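Local coordinates for putative NADPH:quinone reductase (Bacillus thuringiensis, PDB 3GMS), which is of unproven function but probably reduces quinones with NADPH, as a member of the medium-chain dehydrogenase/reductase superfamily, at residues A[149-154]-A[227-232]; A[157-162]-A[179-184]; A[169-174]-A[206-211]. All blocks are in the same frame, centred on the assembly; numbering follows the deposited sequence.

In the fold
All three contacts lie in the parallel six-stranded Rossmann domain, on strands and helices between 147 and 231. Interaction 1 is core: strand 147-150 against helix 223-231, every touching residue buried, packing without hydrogen bonds across it, a buried amide included. Interactions 2 and 3 are partly buried. Interaction 3 packs the neighbouring strand 171-176, paired with 147-150 through V150 N and I173 O, against the end of helix 201-208, and adds an arginine-to-carbonyl hydrogen bond to its apolar packing. Interaction 2 joins helix 156-168 to the turn before helix 182-188 and its first residues, mainly through two imidazoles; G154 of interaction 1 packs on both, and A162 packs on L172 of interaction 3.

Interaction 1. Residues A[149-154]-A[227-232]; sequences LVNACG and NELAFS
L229 lays its CD1 methyl on the base of the L149 side chain, 3.8 Å from L149 CB, and also touches L149 CD1. L229 spreads its two methyls over L149 of the strand and N151 just beyond it. While CD1 serves L149, CD2 lies against the amide of N151, 3.7 Å from ND2. This contact is packing alone, because the amide spends its polarity on the end of strand 214-219 and the residue after it: ND2 bonds to D219 OD1, and OD1 takes the backbone N-H of S220. Gripped at both ends, the amide is held in its rotation and offers CG and ND2 to the leucine. L149 and N151 flank V150 on the side of the sheet that faces helix 223-231, in a Rossmann fold whose strand 147-150 runs centrally between 171-176 and 214-219 and leads into the turn before helix 156-168. Further along L149, CD1 reaches past L229 to S232 CB at 3.7 Å. With CG beside its own backbone N (chi1 -52°) and chi2 trans (-178°), L149 directs this methyl to S232, just past the helix end. There S232 OG is hydrogen-bonded to E228 O at 3.0 Å, the donor tilted 29° from the carbonyl plane, and only its CB meets the leucine.

Interaction 2. Residues A[157-162]-A[179-184]; sequences IGHLFA and NKHTEE
H159 and H181 make the aromatic part of the contact, H159 presenting its CE1 corner to the CG-CD2 side of the other imidazole. CE1 stands 3.5 Å from H181 CD2, which lies near the plane of the H159 ring at its edge. The planes are almost perpendicular, at 87°, with centroids 5.5 Å apart, and the approach is oblique. Van der Waals packing adds E184, whose CB lies 4.0 Å from H159 NE2. Its carboxylate stays farther off, OE2 5.1 Å from that nitrogen and not in contact with it. The hydrogen bonding belongs to the other ring nitrogen: ND1 of H159 bonds to S155 O, one turn earlier, just before helix 156-168. With CG beside the backbone N (chi1 -76°), this bond restrains the ring's rotation and turns the CE1-NE2 side to H181 and E184. L185 and L188 of helix 182-188 also touch the H159 side chain. The contact thus joins helix 156-168 to the turn before helix 182-188 and to its first residues; the two helices precede and follow strand 171-176 in the chain, as successive helices of the Rossmann domain.

Interaction 3. Residues A[169-174]-A[206-211]; sequences NFRLIA and MELTNG
R171 stretches from its strand to the end of helix 201-208 and donates NH1 to the backbone carbonyl of L208, at 3.0 Å from L208 O. The bond is nearly straight at the hydrogen, 171°, and the oxygen lies at the guanidinium edge, in its plane. At the carbonyl the geometry is less regular, as the donor stands above the peptide plane. A chain extended as far as NE makes this reach possible: CG is anti to the backbone N (chi1 -176°), and the following torsions are likewise trans. The guanidinium meets the C-terminal end of the helix, where its positive charge would suit the helix dipole. The other terminal nitrogen, NH2, rests against the leucine side chain, 4.0 Å from L208 CD2.

I173, two residues along on the same side of the strand, supplies the apolar half. Its longer branch carries CD1 out to 4.0 Å from L208 CD1; the short branch, CG2, touches the same methyl. I173 CD1 also approaches T209 CG2, at a looser 4.5 Å. L208 holds CG beside its backbone N (chi1 -66°) and divides its branches, CD1 to the isoleucine and CD2 to the arginine, with CB between the two partners, 4.0 Å from R171 NH2 and 4.1 Å from I173 CD1. T209 turns its hydroxyl to V205 O and G213 N.

The helix ends here in a Schellman motif, with G211 N bonded to M206 O and N210 N to E207 O around the positive-phi N210. Strand 171-176 beneath a helix terminus on one face of the parallel sheet is the layered alpha/beta packing of a Rossmann fold.

Interaction 1. Residues A[149-154]-A[227-232]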
loop_
_atom_site.group_PDB
_atom_site.type_symbol
_atom_site.label_atom_id
_atom_site.label_comp_id
_atom_site.label_asym_id
_atom_site.label_seq_id
_atom_site.Cartn_x
_atom_site.Cartn_y
_atom_site.Cartn_z
ATOM N N LEU A 149 -13.676 -11.429 -3.185
ATOM C CA LEU A 149 -12.522 -12.106 -3.809
ATOM C C LEU A 149 -11.345 -11.125 -3.863
ATOM O O LEU A 149 -11.523 -9.959 -4.268
ATOM C CB LEU A 149 -12.833 -12.500 -5.238
ATOM C CG LEU A 149 -14.139 -13.308 -5.471
ATOM C CD1 LEU A 149 -14.300 -13.661 -6.934
ATOM C CD2 LEU A 149 -14.140 -14.595 -4.610
ATOM N N VAL A 150 -10.153 -11.603 -3.497
ATOM C CA VAL A 150 -8.922 -10.793 -3.621
ATOM C C VAL A 150 -7.837 -11.677 -4.227
ATOM O O VAL A 150 -7.456 -12.693 -3.621
ATOM C CB VAL A 150 -8.457 -10.269 -2.258
ATOM C CG1 VAL A 150 -7.141 -9.426 -2.435
ATOM C CG2 VAL A 150 -9.555 -9.391 -1.597
ATOM N N ASN A 151 -7.350 -11.322 -5.402
ATOM C CA ASN A 151 -6.222 -12.055 -5.958
ATOM C C ASN A 151 -4.859 -11.478 -5.556
ATOM O O ASN A 151 -4.778 -10.437 -4.876
ATOM C CB ASN A 151 -6.370 -12.273 -7.482
ATOM C CG ASN A 151 -6.286 -10.971 -8.300
ATOM O OD1 ASN A 151 -5.881 -9.965 -7.791
ATOM N ND2 ASN A 151 -6.670 -11.021 -9.569
ATOM N N ALA A 152 -3.782 -12.133 -5.996
ATOM C CA ALA A 152 -2.428 -11.848 -5.467
ATOM C C ALA A 152 -2.457 -11.698 -3.933
ATOM O O ALA A 152 -1.817 -10.808 -3.359
ATOM C CB ALA A 152 -1.825 -10.582 -6.164
ATOM N N CYS A 153 -3.205 -12.584 -3.270
ATOM C CA CYS A 153 -3.568 -12.365 -1.889
ATOM C C CYS A 153 -2.425 -12.703 -0.940
ATOM O O CYS A 153 -2.501 -12.403 0.241
ATOM C CB CYS A 153 -4.848 -13.109 -1.523
ATOM S SG CYS A 153 -5.830 -12.368 -0.171
ATOM N N GLY A 154 -1.364 -13.300 -1.458
ATOM C CA GLY A 154 -0.165 -13.531 -0.630
ATOM C C GLY A 154 0.643 -12.251 -0.381
ATOM O O GLY A 154 1.605 -12.256 0.374
ATOM N N ASN A 227 -9.859 -10.993 -15.567
ATOM C CA ASN A 227 -11.112 -11.274 -16.295
ATOM C C ASN A 227 -11.828 -12.437 -15.643
ATOM O O ASN A 227 -13.029 -12.383 -15.401
ATOM C CB ASN A 227 -10.829 -11.613 -17.768
ATOM C CG ASN A 227 -10.397 -10.407 -18.564
ATOM O OD1 ASN A 227 -10.785 -9.276 -18.248
ATOM N ND2 ASN A 227 -9.590 -10.626 -19.588
ATOM N N GLU A 228 -11.064 -13.475 -15.311
ATOM C CA GLU A 228 -11.671 -14.604 -14.624
ATOM C C GLU A 228 -12.186 -14.201 -13.239
ATOM O O GLU A 228 -13.247 -14.647 -12.822
ATOM C CB GLU A 228 -10.714 -15.792 -14.548
ATOM C CG GLU A 228 -11.377 -16.998 -13.864
ATOM C CD GLU A 228 -10.690 -18.295 -14.183
ATOM O OE1 GLU A 228 -11.107 -19.328 -13.623
ATOM O OE2 GLU A 228 -9.728 -18.268 -14.987
ATOM N N LEU A 229 -11.479 -13.296 -12.542
ATOM C CA LEU A 229 -11.969 -12.824 -11.248
ATOM C C LEU A 229 -13.305 -12.059 -11.359
ATOM O O LEU A 229 -14.209 -12.226 -10.521
ATOM C CB LEU A 229 -10.921 -11.954 -10.536
ATOM C CG LEU A 229 -11.044 -11.821 -9.004
ATOM C CD1 LEU A 229 -10.603 -13.127 -8.269
ATOM C CD2 LEU A 229 -10.186 -10.629 -8.530
ATOM N N ALA A 230 -13.420 -11.209 -12.378
ATOM C CA ALA A 230 -14.649 -10.441 -12.611
ATOM C C ALA A 230 -15.800 -11.401 -12.938
ATOM O O ALA A 230 -16.899 -11.259 -12.455
ATOM C CB ALA A 230 -14.450 -9.470 -13.765
ATOM N N PHE A 231 -15.513 -12.383 -13.770
ATOM C CA PHE A 231 -16.557 -13.355 -14.115
ATOM C C PHE A 231 -17.002 -14.253 -12.973
ATOM O O PHE A 231 -18.025 -14.966 -13.089
ATOM C CB PHE A 231 -16.109 -14.170 -15.320
ATOM C CG PHE A 231 -16.422 -13.508 -16.637
ATOM C CD1 PHE A 231 -15.630 -12.463 -17.110
ATOM C CD2 PHE A 231 -17.511 -13.937 -17.409
ATOM C CE1 PHE A 231 -15.898 -11.839 -18.347
ATOM C CE2 PHE A 231 -17.807 -13.324 -18.646
ATOM C CZ PHE A 231 -17.002 -12.266 -19.117
ATOM N N SER A 232 -16.267 -14.255 -11.860
ATOM C CA SER A 232 -16.699 -15.024 -10.694
ATOM C C SER A 232 -17.626 -14.234 -9.784
ATOM O O SER A 232 -18.004 -14.689 -8.707
ATOM C CB SER A 232 -15.500 -15.579 -9.913
ATOM O OG SER A 232 -14.617 -16.284 -10.762
#

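Interaction 2. Residues A[157-162]-A[179-184]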
loop_
_atom_site.group_PDB
_atom_site.type_symbol
_atom_site.label_atom_id
_atom_site.label_comp_id
_atom_site.label_asym_id
_atom_site.label_seq_id
_atom_site.Cartn_x
_atom_site.Cartn_y
_atom_site.Cartn_z
ATOM N N ILE A 157 -0.888 -6.495 1.251
ATOM C CA ILE A 157 -2.274 -6.009 1.318
ATOM C C ILE A 157 -3.263 -7.191 1.457
ATOM O O ILE A 157 -4.249 -7.079 2.180
ATOM C CB ILE A 157 -2.664 -5.031 0.180
ATOM C CG1 ILE A 157 -3.943 -4.259 0.616
ATOM C CG2 ILE A 157 -2.851 -5.740 -1.150
ATOM C CD1 ILE A 157 -4.425 -3.164 -0.372
ATOM N N GLY A 158 -2.936 -8.303 0.820
ATOM C CA GLY A 158 -3.727 -9.543 0.965
ATOM C C GLY A 158 -3.897 -9.979 2.414
ATOM O O GLY A 158 -4.975 -10.379 2.836
ATOM N N HIS A 159 -2.809 -9.932 3.178
ATOM C CA HIS A 159 -2.844 -10.275 4.593
ATOM C C HIS A 159 -3.708 -9.305 5.365
ATOM O O HIS A 159 -4.309 -9.662 6.359
ATOM C CB HIS A 159 -1.438 -10.191 5.175
ATOM C CG HIS A 159 -0.574 -11.344 4.812
ATOM N ND1 HIS A 159 -0.311 -11.702 3.511
ATOM C CD2 HIS A 159 0.145 -12.189 5.587
ATOM C CE1 HIS A 159 0.483 -12.757 3.495
ATOM N NE2 HIS A 159 0.770 -13.075 4.742
ATOM N N LEU A 160 -3.786 -8.064 4.901
ATOM C CA LEU A 160 -4.655 -7.102 5.558
ATOM C C LEU A 160 -6.143 -7.348 5.254
ATOM O O LEU A 160 -7.000 -7.224 6.147
ATOM C CB LEU A 160 -4.244 -5.653 5.227
ATOM C CG LEU A 160 -2.780 -5.326 5.563
ATOM C CD1 LEU A 160 -2.471 -3.885 5.241
ATOM C CD2 LEU A 160 -2.437 -5.621 7.005
ATOM N N PHE A 161 -6.451 -7.676 4.007
ATOM C CA PHE A 161 -7.839 -7.995 3.659
ATOM C C PHE A 161 -8.357 -9.171 4.520
ATOM O O PHE A 161 -9.504 -9.170 4.972
ATOM C CB PHE A 161 -7.951 -8.305 2.167
ATOM C CG PHE A 161 -7.958 -7.072 1.282
ATOM C CD1 PHE A 161 -8.984 -6.124 1.374
ATOM C CD2 PHE A 161 -6.960 -6.881 0.341
ATOM C CE1 PHE A 161 -8.980 -4.979 0.541
ATOM C CE2 PHE A 161 -6.966 -5.745 -0.497
ATOM C CZ PHE A 161 -8.001 -4.791 -0.393
ATOM N N ALA A 162 -7.480 -10.147 4.774
ATOM C CA ALA A 162 -7.845 -11.310 5.615
ATOM C C ALA A 162 -8.241 -10.846 6.999
ATOM O O ALA A 162 -9.275 -11.246 7.542
ATOM C CB ALA A 162 -6.710 -12.322 5.677
ATOM N N ASN A 179 0.925 -21.919 -2.700
ATOM C CA ASN A 179 0.491 -22.201 -1.337
ATOM C C ASN A 179 1.361 -21.548 -0.264
ATOM O O ASN A 179 1.179 -21.818 0.918
ATOM C CB ASN A 179 0.370 -23.723 -1.108
ATOM C CG ASN A 179 1.704 -24.442 -1.264
ATOM O OD1 ASN A 179 2.723 -23.821 -1.619
ATOM N ND2 ASN A 179 1.707 -25.761 -1.007
ATOM N N LYS A 180 2.269 -20.667 -0.680
ATOM C CA LYS A 180 3.267 -20.059 0.227
ATOM C C LYS A 180 2.688 -19.266 1.388
ATOM O O LYS A 180 3.280 -19.233 2.475
ATOM C CB LYS A 180 4.254 -19.196 -0.543
ATOM C CG LYS A 180 5.493 -19.949 -0.929
ATOM C CD LYS A 180 5.883 -19.648 -2.337
ATOM C CE LYS A 180 6.785 -20.763 -2.849
ATOM N NZ LYS A 180 7.238 -20.457 -4.216
ATOM N N HIS A 181 1.528 -18.651 1.178
ATOM C CA HIS A 181 0.904 -17.854 2.230
ATOM C C HIS A 181 -0.381 -18.446 2.811
ATOM O O HIS A 181 -1.032 -17.818 3.635
ATOM C CB HIS A 181 0.681 -16.407 1.735
ATOM C CG HIS A 181 1.935 -15.734 1.257
ATOM N ND1 HIS A 181 2.428 -15.893 -0.023
ATOM C CD2 HIS A 181 2.790 -14.894 1.885
ATOM C CE1 HIS A 181 3.525 -15.173 -0.164
ATOM N NE2 HIS A 181 3.764 -14.554 0.980
ATOM N N THR A 182 -0.743 -19.652 2.382
ATOM C CA THR A 182 -2.040 -20.235 2.716
ATOM C C THR A 182 -2.276 -20.301 4.214
ATOM O O THR A 182 -3.306 -19.806 4.700
ATOM C CB THR A 182 -2.257 -21.625 2.019
ATOM O OG1 THR A 182 -2.220 -21.440 0.607
ATOM C CG2 THR A 182 -3.605 -22.225 2.383
ATOM N N GLU A 183 -1.311 -20.870 4.951
ATOM C CA GLU A 183 -1.463 -21.014 6.397
ATOM C C GLU A 183 -1.636 -19.663 7.071
ATOM O O GLU A 183 -2.541 -19.499 7.892
ATOM C CB GLU A 183 -0.296 -21.803 7.030
ATOM C CG GLU A 183 -0.321 -21.824 8.589
ATOM C CD GLU A 183 -1.463 -22.676 9.176
ATOM O OE1 GLU A 183 -2.063 -23.472 8.421
ATOM O OE2 GLU A 183 -1.752 -22.569 10.397
ATOM N N GLU A 184 -0.792 -18.696 6.692
ATOM C CA GLU A 184 -0.849 -17.372 7.288
ATOM C C GLU A 184 -2.213 -16.725 6.989
ATOM O O GLU A 184 -2.872 -16.237 7.907
ATOM C CB GLU A 184 0.306 -16.494 6.803
ATOM C CG GLU A 184 1.724 -17.090 7.062
ATOM C CD GLU A 184 2.321 -17.856 5.862
ATOM O OE1 GLU A 184 1.780 -18.940 5.425
ATOM O OE2 GLU A 184 3.388 -17.379 5.383
#

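Interaction 3. Residues A[169-174]-A[206-211]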
loop_
_atom_site.group_PDB
_atom_site.type_symbol
_atom_site.label_atom_id
_atom_site.label_comp_id
_atom_site.label_asym_id
_atom_site.label_seq_id
_atom_site.Cartn_x
_atom_site.Cartn_y
_atom_site.Cartn_z
ATOM N N ASN A 169 -16.602 -8.237 9.421
ATOM C CA ASN A 169 -17.575 -9.349 9.312
ATOM C C ASN A 169 -18.035 -9.638 7.894
ATOM O O ASN A 169 -19.233 -9.659 7.610
ATOM C CB ASN A 169 -18.788 -9.086 10.219
ATOM C CG ASN A 169 -18.392 -8.811 11.646
ATOM O OD1 ASN A 169 -17.829 -9.676 12.321
ATOM N ND2 ASN A 169 -18.693 -7.611 12.123
ATOM N N PHE A 170 -17.091 -9.869 6.988
ATOM C CA PHE A 170 -17.424 -10.308 5.652
ATOM C C PHE A 170 -16.584 -11.522 5.390
ATOM O O PHE A 170 -15.719 -11.859 6.201
ATOM C CB PHE A 170 -17.239 -9.216 4.579
ATOM C CG PHE A 170 -15.805 -8.741 4.403
ATOM C CD1 PHE A 170 -14.906 -9.447 3.616
ATOM C CD2 PHE A 170 -15.405 -7.541 4.974
ATOM C CE1 PHE A 170 -13.604 -9.012 3.413
ATOM C CE2 PHE A 170 -14.116 -7.080 4.814
ATOM C CZ PHE A 170 -13.193 -7.797 4.020
ATOM N N ARG A 171 -16.872 -12.202 4.287
ATOM C CA ARG A 171 -16.268 -13.473 3.985
ATOM C C ARG A 171 -15.223 -13.242 2.900
ATOM O O ARG A 171 -15.559 -12.791 1.800
ATOM C CB ARG A 171 -17.371 -14.462 3.536
ATOM C CG ARG A 171 -16.876 -15.864 3.278
ATOM C CD ARG A 171 -18.024 -16.847 2.921
ATOM N NE ARG A 171 -17.480 -18.188 2.682
ATOM C CZ ARG A 171 -17.925 -19.027 1.748
ATOM N NH1 ARG A 171 -18.928 -18.650 0.954
ATOM N NH2 ARG A 171 -17.358 -20.232 1.594
ATOM N N LEU A 172 -13.950 -13.516 3.213
ATOM C CA LEU A 172 -12.903 -13.397 2.212
ATOM C C LEU A 172 -12.542 -14.707 1.562
ATOM O O LEU A 172 -12.180 -15.681 2.227
ATOM C CB LEU A 172 -11.618 -12.763 2.799
ATOM C CG LEU A 172 -10.408 -12.812 1.854
ATOM C CD1 LEU A 172 -10.526 -11.754 0.739
ATOM C CD2 LEU A 172 -9.103 -12.605 2.616
ATOM N N ILE A 173 -12.627 -14.719 0.247
ATOM C CA ILE A 173 -12.013 -15.763 -0.519
ATOM C C ILE A 173 -10.698 -15.263 -1.120
ATOM O O ILE A 173 -10.659 -14.482 -2.094
ATOM C CB ILE A 173 -13.002 -16.358 -1.599
ATOM C CG1 ILE A 173 -14.274 -16.914 -0.932
ATOM C CG2 ILE A 173 -12.238 -17.404 -2.483
ATOM C CD1 ILE A 173 -15.466 -17.151 -1.897
ATOM N N ALA A 174 -9.591 -15.713 -0.515
ATOM C CA ALA A 174 -8.248 -15.397 -1.004
ATOM C C ALA A 174 -7.908 -16.207 -2.231
ATOM O O ALA A 174 -8.101 -17.439 -2.241
ATOM C CB ALA A 174 -7.190 -15.680 0.095
ATOM N N MET A 206 -17.656 -20.679 -7.657
ATOM C CA MET A 206 -19.027 -21.163 -7.924
ATOM C C MET A 206 -19.441 -22.214 -6.863
ATOM O O MET A 206 -20.512 -22.110 -6.265
ATOM C CB MET A 206 -19.197 -21.611 -9.398
ATOM C CG MET A 206 -19.228 -20.415 -10.423
ATOM S SD MET A 206 -20.587 -19.261 -10.175
ATOM C CE MET A 206 -21.851 -20.350 -10.866
ATOM N N GLU A 207 -18.548 -23.150 -6.547
ATOM C CA GLU A 207 -18.836 -24.100 -5.448
ATOM C C GLU A 207 -18.998 -23.388 -4.109
ATOM O O GLU A 207 -19.957 -23.638 -3.370
ATOM C CB GLU A 207 -17.793 -25.233 -5.405
ATOM C CG GLU A 207 -18.042 -26.248 -4.270
ATOM C CD GLU A 207 -17.345 -27.586 -4.514
ATOM O OE1 GLU A 207 -16.607 -27.690 -5.524
ATOM O OE2 GLU A 207 -17.535 -28.535 -3.707
ATOM N N LEU A 208 -18.098 -22.431 -3.815
ATOM C CA LEU A 208 -18.097 -21.801 -2.510
ATOM C C LEU A 208 -19.282 -20.902 -2.308
ATOM O O LEU A 208 -19.668 -20.627 -1.158
ATOM C CB LEU A 208 -16.797 -21.001 -2.288
ATOM C CG LEU A 208 -15.521 -21.832 -2.219
ATOM C CD1 LEU A 208 -14.286 -20.925 -2.434
ATOM C CD2 LEU A 208 -15.441 -22.664 -0.902
ATOM N N THR A 209 -19.850 -20.418 -3.422
ATOM C CA THR A 209 -20.991 -19.508 -3.353
ATOM C C THR A 209 -22.316 -20.152 -3.789
ATOM O O THR A 209 -23.303 -19.439 -4.003
ATOM C CB THR A 209 -20.766 -18.201 -4.178
ATOM O OG1 THR A 209 -20.487 -18.523 -5.551
ATOM C CG2 THR A 209 -19.598 -17.438 -3.598
ATOM N N ASN A 210 -22.333 -21.484 -3.903
ATOM C CA ASN A 210 -23.584 -22.186 -4.266
ATOM C C ASN A 210 -24.166 -21.673 -5.601
ATOM O O ASN A 210 -25.396 -21.475 -5.736
ATOM C CB ASN A 210 -24.639 -22.027 -3.155
ATOM C CG ASN A 210 -24.188 -22.616 -1.822
ATOM O OD1 ASN A 210 -23.705 -23.741 -1.764
ATOM N ND2 ASN A 210 -24.339 -21.839 -0.745
ATOM N N GLY A 211 -23.280 -21.451 -6.558
ATOM C CA GLY A 211 -23.664 -21.023 -7.887
ATOM C C GLY A 211 -24.095 -19.580 -8.057
ATOM O O GLY A 211 -24.546 -19.202 -9.128
#